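Side-chain contacts in toxin RelG (Mycobacterium tuberculosis, PDB 3G5O), which cleaves RNA, preferentially at the 3'-end of purine ribonucleotides, and on overexpression blocks colony formation bacteriostatically, an effect its cognate antitoxin neutralises: residues 22-25 against 26-30; 69-73 against 74-78. All blocks are in the same frame, centred on the assembly; numbering follows the deposited sequence.

Contact 1: residues 22-25 against 26-30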
ATOM      1  N   PHE C  22      21.580 -14.092  -0.299  1.00 18.85           N
ATOM      2  CA  PHE C  22      20.984 -13.219  -1.318  1.00 19.29           C
ATOM      3  C   PHE C  22      20.440 -14.184  -2.360  1.00 19.66           C
ATOM      4  O   PHE C  22      21.140 -15.141  -2.754  1.00 20.32           O
ATOM      5  CB  PHE C  22      22.052 -12.333  -2.015  1.00 18.58           C
ATOM      6  CG  PHE C  22      22.451 -11.088  -1.235  1.00 19.65           C
ATOM      7  CD1 PHE C  22      22.059  -9.829  -1.682  1.00 20.38           C
ATOM      8  CD2 PHE C  22      23.265 -11.180  -0.115  1.00 19.31           C
ATOM      9  CE1 PHE C  22      22.417  -8.669  -0.985  1.00 19.95           C
ATOM     10  CE2 PHE C  22      23.638 -10.038   0.595  1.00 20.51           C
ATOM     11  CZ  PHE C  22      23.223  -8.772   0.128  1.00 18.68           C
ATOM     12  N   THR C  23      19.219 -13.919  -2.810  1.00 19.69           N
ATOM     13  CA  THR C  23      18.646 -14.609  -3.977  1.00 19.65           C
ATOM     14  C   THR C  23      19.348 -14.066  -5.228  1.00 20.79           C
ATOM     15  O   THR C  23      20.036 -13.028  -5.180  1.00 18.41           O
ATOM     16  CB  THR C  23      17.132 -14.344  -4.127  1.00 19.42           C
ATOM     17  OG1 THR C  23      16.891 -12.927  -4.191  1.00 18.17           O
ATOM     18  CG2 THR C  23      16.336 -14.940  -2.950  1.00 18.65           C
ATOM     19  N   THR C  24      19.145 -14.760  -6.348  1.00 22.24           N
ATOM     20  CA  THR C  24      19.543 -14.269  -7.684  1.00 23.38           C
ATOM     21  C   THR C  24      18.964 -12.919  -7.985  1.00 20.89           C
ATOM     22  O   THR C  24      19.639 -12.056  -8.550  1.00 20.77           O
ATOM     23  CB  THR C  24      19.109 -15.265  -8.831  1.00 24.16           C
ATOM     24  OG1 THR C  24      19.733 -16.521  -8.584  1.00 28.48           O
ATOM     25  CG2 THR C  24      19.548 -14.772 -10.199  1.00 28.48           C
ATOM     26  N   THR C  25      17.716 -12.708  -7.584  1.00 20.44           N
ATOM     27  CA  THR C  25      17.039 -11.406  -7.857  0.50 19.71           C
ATOM     28  C   THR C  25      17.766 -10.296  -7.134  1.00 19.15           C
ATOM     29  O   THR C  25      17.993  -9.218  -7.705  1.00 19.27           O
ATOM     30  CB  THR C  25      15.559 -11.245  -7.363  0.50 19.32           C
ATOM     31  OG1 THR C  25      15.400 -11.831  -6.075  0.50 20.04           O
ATOM     32  CG2 THR C  25      14.521 -11.779  -8.353  0.50 21.45           C
ATOM     33  N   ALA C  26      18.124 -10.532  -5.880  1.00 18.03           N
ATOM     34  CA  ALA C  26      18.814  -9.526  -5.065  1.00 17.23           C
ATOM     35  C   ALA C  26      20.234  -9.287  -5.582  1.00 17.69           C
ATOM     36  O   ALA C  26      20.727  -8.170  -5.578  1.00 17.70           O
ATOM     37  CB  ALA C  26      18.860  -9.973  -3.624  1.00 17.07           C
ATOM     38  N   ARG C  27      20.893 -10.349  -5.992  1.00 17.44           N
ATOM     39  CA  ARG C  27      22.227 -10.237  -6.578  1.00 19.35           C
ATOM     40  C   ARG C  27      22.218  -9.347  -7.815  1.00 20.13           C
ATOM     41  O   ARG C  27      23.085  -8.482  -7.969  1.00 20.67           O
ATOM     42  CB  ARG C  27      22.802 -11.649  -6.882  1.00 19.64           C
ATOM     43  CG  ARG C  27      24.283 -11.616  -7.198  1.00 24.36           C
ATOM     44  CD  ARG C  27      24.754 -12.845  -8.001  1.00 30.13           C
ATOM     45  NE  ARG C  27      25.763 -12.370  -8.960  1.00 35.00           N
ATOM     46  CZ  ARG C  27      25.489 -11.840 -10.148  1.00 38.73           C
ATOM     47  NH1 ARG C  27      24.232 -11.744 -10.597  1.00 40.46           N
ATOM     48  NH2 ARG C  27      26.485 -11.397 -10.901  1.00 42.68           N
ATOM     49  N   ARG C  28      21.235  -9.521  -8.692  1.00 21.11           N
ATOM     50  CA  ARG C  28      21.089  -8.639  -9.852  1.00 22.30           C
ATOM     51  C   ARG C  28      20.924  -7.184  -9.452  1.00 22.46           C
ATOM     52  O   ARG C  28      21.500  -6.289 -10.099  1.00 23.37           O
ATOM     53  CB  ARG C  28      19.920  -9.058 -10.744  1.00 23.05           C
ATOM     54  CG  ARG C  28      20.279 -10.299 -11.599  1.00 26.89           C
ATOM     55  CD  ARG C  28      19.321 -10.474 -12.805  1.00 32.82           C
ATOM     56  NE  ARG C  28      17.905 -10.318 -12.487  1.00 35.33           N
ATOM     57  CZ  ARG C  28      17.124 -11.298 -12.028  1.00 37.83           C
ATOM     58  NH1 ARG C  28      17.615 -12.511 -11.813  1.00 38.50           N
ATOM     59  NH2 ARG C  28      15.848 -11.061 -11.769  1.00 39.22           N
ATOM     60  N   ASP C  29      20.151  -6.947  -8.391  1.00 21.83           N
ATOM     61  CA  ASP C  29      20.015  -5.600  -7.811  1.00 21.30           C
ATOM     62  C   ASP C  29      21.353  -5.021  -7.330  1.00 21.20           C
ATOM     63  O   ASP C  29      21.648  -3.840  -7.553  1.00 21.73           O
ATOM     64  CB  ASP C  29      19.042  -5.637  -6.626  1.00 20.02           C
ATOM     65  CG  ASP C  29      17.602  -5.721  -7.044  1.00 22.25           C
ATOM     66  OD1 ASP C  29      17.226  -5.454  -8.227  1.00 23.98           O
ATOM     67  OD2 ASP C  29      16.822  -6.052  -6.150  1.00 20.17           O
ATOM     68  N   LEU C  30      22.162  -5.840  -6.653  1.00 21.79           N
ATOM     69  CA  LEU C  30      23.499  -5.389  -6.195  1.00 23.68           C
ATOM     70  C   LEU C  30      24.319  -4.848  -7.353  1.00 25.23           C
ATOM     71  O   LEU C  30      24.973  -3.805  -7.235  1.00 23.75           O
ATOM     72  CB  LEU C  30      24.310  -6.526  -5.539  1.00 22.85           C
ATOM     73  CG  LEU C  30      23.978  -6.886  -4.118  1.00 24.39           C
ATOM     74  CD1 LEU C  30      24.940  -8.014  -3.674  1.00 25.59           C
ATOM     75  CD2 LEU C  30      24.085  -5.690  -3.120  1.00 22.07           C
TER
HETATM   76  O   HOH W   1      16.315  -7.770  -9.311  1.00 30.43           O

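Contact 2: residues 69-73 against 74-78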
ATOM      1  N   SER C  69      11.258  -4.802   5.388  1.00 17.22           N
ATOM      2  CA  SER C  69      12.046  -3.793   4.707  1.00 18.00           C
ATOM      3  C   SER C  69      12.977  -3.125   5.712  1.00 18.76           C
ATOM      4  O   SER C  69      12.520  -2.620   6.745  1.00 18.31           O
ATOM      5  CB  SER C  69      11.108  -2.746   4.117  1.00 18.07           C
ATOM      6  OG  SER C  69      11.863  -1.758   3.421  1.00 21.72           O
ATOM      7  N   ALA C  70      14.273  -3.095   5.422  1.00 17.14           N
ATOM      8  CA  ALA C  70      15.181  -2.355   6.293  1.00 18.26           C
ATOM      9  C   ALA C  70      15.795  -1.216   5.472  1.00 18.61           C
ATOM     10  O   ALA C  70      16.247  -1.441   4.356  1.00 17.74           O
ATOM     11  CB  ALA C  70      16.292  -3.281   6.838  1.00 17.03           C
ATOM     12  N   ARG C  71      15.828  -0.019   6.030  1.00 19.17           N
ATOM     13  CA  ARG C  71      16.381   1.150   5.344  1.00 20.75           C
ATOM     14  C   ARG C  71      17.600   1.635   6.102  1.00 21.68           C
ATOM     15  O   ARG C  71      17.544   1.737   7.361  1.00 22.33           O
ATOM     16  CB  ARG C  71      15.333   2.288   5.289  1.00 21.07           C
ATOM     17  CG  ARG C  71      15.839   3.553   4.598  1.00 24.11           C
ATOM     18  CD  ARG C  71      14.777   4.694   4.576  1.00 30.33           C
ATOM     19  NE  ARG C  71      14.640   5.282   5.902  1.00 32.68           N
ATOM     20  CZ  ARG C  71      15.492   6.171   6.436  1.00 37.56           C
ATOM     21  NH1 ARG C  71      16.546   6.619   5.741  1.00 33.79           N
ATOM     22  NH2 ARG C  71      15.275   6.635   7.675  1.00 36.37           N
ATOM     23  N   ARG C  72      18.671   1.935   5.361  1.00 21.36           N
ATOM     24  CA  ARG C  72      19.801   2.750   5.855  1.00 22.45           C
ATOM     25  C   ARG C  72      20.094   3.864   4.845  1.00 22.02           C
ATOM     26  O   ARG C  72      20.474   3.594   3.708  1.00 20.82           O
ATOM     27  CB  ARG C  72      21.076   1.911   6.090  1.00 23.36           C
ATOM     28  CG  ARG C  72      20.988   0.876   7.210  1.00 24.81           C
ATOM     29  CD  ARG C  72      21.010   1.593   8.562  1.00 29.14           C
ATOM     30  NE  ARG C  72      20.692   0.715   9.696  1.00 29.22           N
ATOM     31  CZ  ARG C  72      21.612   0.042  10.386  1.00 31.54           C
ATOM     32  NH1 ARG C  72      22.902   0.116  10.034  1.00 27.85           N
ATOM     33  NH2 ARG C  72      21.242  -0.726  11.412  1.00 30.89           N
ATOM     34  N   GLY C  73      19.871   5.120   5.249  1.00 21.83           N
ATOM     35  CA  GLY C  73      20.013   6.247   4.340  1.00 20.46           C
ATOM     36  C   GLY C  73      19.107   6.068   3.134  1.00 20.40           C
ATOM     37  O   GLY C  73      17.867   6.024   3.276  1.00 20.42           O
ATOM     38  N   THR C  74      19.691   5.976   1.947  1.00 17.81           N
ATOM     39  CA  THR C  74      18.892   5.968   0.736  1.00 18.31           C
ATOM     40  C   THR C  74      18.718   4.572   0.161  1.00 17.49           C
ATOM     41  O   THR C  74      18.080   4.419  -0.885  1.00 17.38           O
ATOM     42  CB  THR C  74      19.513   6.865  -0.344  1.00 19.96           C
ATOM     43  OG1 THR C  74      20.905   6.551  -0.433  1.00 21.12           O
ATOM     44  CG2 THR C  74      19.339   8.376   0.079  1.00 20.40           C
ATOM     45  N   TYR C  75      19.290   3.557   0.810  1.00 17.19           N
ATOM     46  CA  TYR C  75      19.007   2.179   0.354  1.00 17.90           C
ATOM     47  C   TYR C  75      18.081   1.370   1.264  1.00 17.40           C
ATOM     48  O   TYR C  75      17.994   1.606   2.510  1.00 17.75           O
ATOM     49  CB  TYR C  75      20.273   1.390  -0.018  1.00 17.62           C
ATOM     50  CG  TYR C  75      21.190   1.086   1.142  1.00 19.64           C
ATOM     51  CD1 TYR C  75      20.911   0.021   1.992  1.00 20.34           C
ATOM     52  CD2 TYR C  75      22.307   1.883   1.410  1.00 18.23           C
ATOM     53  CE1 TYR C  75      21.740  -0.274   3.046  1.00 21.76           C
ATOM     54  CE2 TYR C  75      23.174   1.588   2.513  1.00 21.31           C
ATOM     55  CZ  TYR C  75      22.861   0.484   3.300  1.00 25.01           C
ATOM     56  OH  TYR C  75      23.603   0.146   4.419  1.00 28.87           O
ATOM     57  N   ARG C  76      17.392   0.419   0.628  1.00 16.24           N
ATOM     58  CA  ARG C  76      16.529  -0.518   1.321  1.00 16.76           C
ATOM     59  C   ARG C  76      16.747  -1.949   0.892  1.00 16.62           C
ATOM     60  O   ARG C  76      17.009  -2.236  -0.281  1.00 16.44           O
ATOM     61  CB  ARG C  76      15.053  -0.163   1.124  1.00 16.84           C
ATOM     62  CG  ARG C  76      14.614   1.116   1.852  1.00 18.45           C
ATOM     63  CD  ARG C  76      13.217   1.496   1.316  1.00 22.35           C
ATOM     64  NE  ARG C  76      12.516   2.447   2.173  1.00 24.71           N
ATOM     65  CZ  ARG C  76      12.608   3.778   2.073  1.00 28.32           C
ATOM     66  NH1 ARG C  76      13.386   4.332   1.143  1.00 23.66           N
ATOM     67  NH2 ARG C  76      11.897   4.556   2.900  1.00 27.70           N
ATOM     68  N   LEU C  77      16.621  -2.858   1.845  1.00 15.27           N
ATOM     69  CA  LEU C  77      16.638  -4.276   1.529  1.00 15.62           C
ATOM     70  C   LEU C  77      15.276  -4.809   1.861  1.00 16.19           C
ATOM     71  O   LEU C  77      14.710  -4.449   2.909  1.00 15.60           O
ATOM     72  CB  LEU C  77      17.660  -4.999   2.409  1.00 15.15           C
ATOM     73  CG  LEU C  77      19.102  -4.872   1.931  1.00 18.26           C
ATOM     74  CD1 LEU C  77      19.563  -3.425   2.169  1.00 19.40           C
ATOM     75  CD2 LEU C  77      20.046  -5.782   2.679  1.00 15.00           C
ATOM     76  N   LEU C  78      14.782  -5.678   0.994  1.00 16.45           N
ATOM     77  CA  LEU C  78      13.535  -6.420   1.208  1.00 16.94           C
ATOM     78  C   LEU C  78      13.909  -7.869   1.523  1.00 16.88           C
ATOM     79  O   LEU C  78      14.649  -8.503   0.768  1.00 16.68           O
ATOM     80  CB  LEU C  78      12.673  -6.396  -0.058  1.00 16.21           C
ATOM     81  CG  LEU C  78      11.302  -7.107  -0.022  1.00 18.05           C
ATOM     82  CD1 LEU C  78      10.380  -6.305   0.888  1.00 16.76           C
ATOM     83  CD2 LEU C  78      10.703  -7.223  -1.451  1.00 17.01           C
TER

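Contact 1: residues 22-25 against 26-30
With CG anti to its own carbonyl carbon (chi1 -81°), the Phe22 side chain leaves the strand on the side of the following helix, and Leu30, its CG likewise anti to the carbonyl carbon, brings CD1 to the ring almost at right angles. CE1 of Phe22 lies 3.7 Å from CD1 of Leu30, while CD1 of the ring is 3.7 Å from CB of Ala26; a methyl is small enough to let the first helical turn lie close beside the aromatic ring. Between these groups the chain passes directly from strand 19-23 into helix 24-30, with Thr23 as N-cap. Its carbonyl O accepts the bond from Arg27 N (2.9 Å, 160° at the hydrogen), and the next bond joins Arg28 N to Thr24 O. Thr23 suits this junction, being β-branched for a strand end, and its OG1 hydrogen-bonds to Ile90 O of strand 87-95. Arg28 lays one guanidinium face over Thr25 CA, and its NH1 approaches Thr24 CG2 at the edge, at 3.4 Å; that same nitrogen pairs with Glu73 of the antitoxin chain. A water bridges Thr25 O and Asp29 OD1, one turn apart, each at 2.7 Å, while OD2 of this buried carboxylate is held by Arg92 NE and Val93 N.

Contact 2: residues 69-73 against 74-78
The β hairpin of strands 68-72 and 75-82 closes here in a two-residue type II' turn, Gly73 and Thr74 occupying its corners. Gly73 suits the first corner because its positive phi (57°) is readily reached by a residue without a side chain. Ala70 and Leu77 form a hydrogen-bonded pair, N to O at 2.9 Å in both directions. Beside the turn, Arg72 N reaches Tyr75 O at 2.9 Å, whereas the return bond from Tyr75 N comes in 40° above the carbonyl plane of Arg72. Tyr75, with chi1 at 67°, folds its ring back across the hairpin: Arg72 O sits over one face, 3.4 Å from CD2, and OH lies 3.5 Å from Arg72 CB. On the other side of the sheet, CD of Arg71 rests over the guanidinium face of Arg76, 3.3 Å from NH2. A bend at chi3 then carries the Arg71 guanidinium back to the turn, where NH1 donates in plane to a lone pair of Gly73 O at 2.9 Å. Arg76 NE pairs with Glu57 of the antitoxin chain, which probably eases the closeness of the two cations. Helix 35-51 covers the Ala70, Arg72 and Tyr75 side through Phe44, with Asp48 binding Arg72 NH1, while strand 87-95 runs alongside 75-82 and strand 57-59 alongside 68-72.

How the contacts relate
Contact 1 is largely buried and contact 2 only partly so, its turn end being the more exposed; their centres are about 14 Å apart. Both reach the same sheet, contact 1 through its first two residues alone, and share two neighbours: strand 87-95 lies between strands 19-23 and 75-82, and helix 35-51 meets Phe22 and Leu30 in contact 1 and Ala70, Arg72 and Tyr75 in contact 2. In contact 1 the bonds are helical, i to i+4, beside an aromatic-aliphatic cluster; in contact 2 they run between strands, and arginine stems and a tyrosine ring do the packing. Contact 1 reaches the antitoxin chain by two arginine-glutamate salt bridges and contact 2 by one, and residues 22-23 also extend the sheet into it.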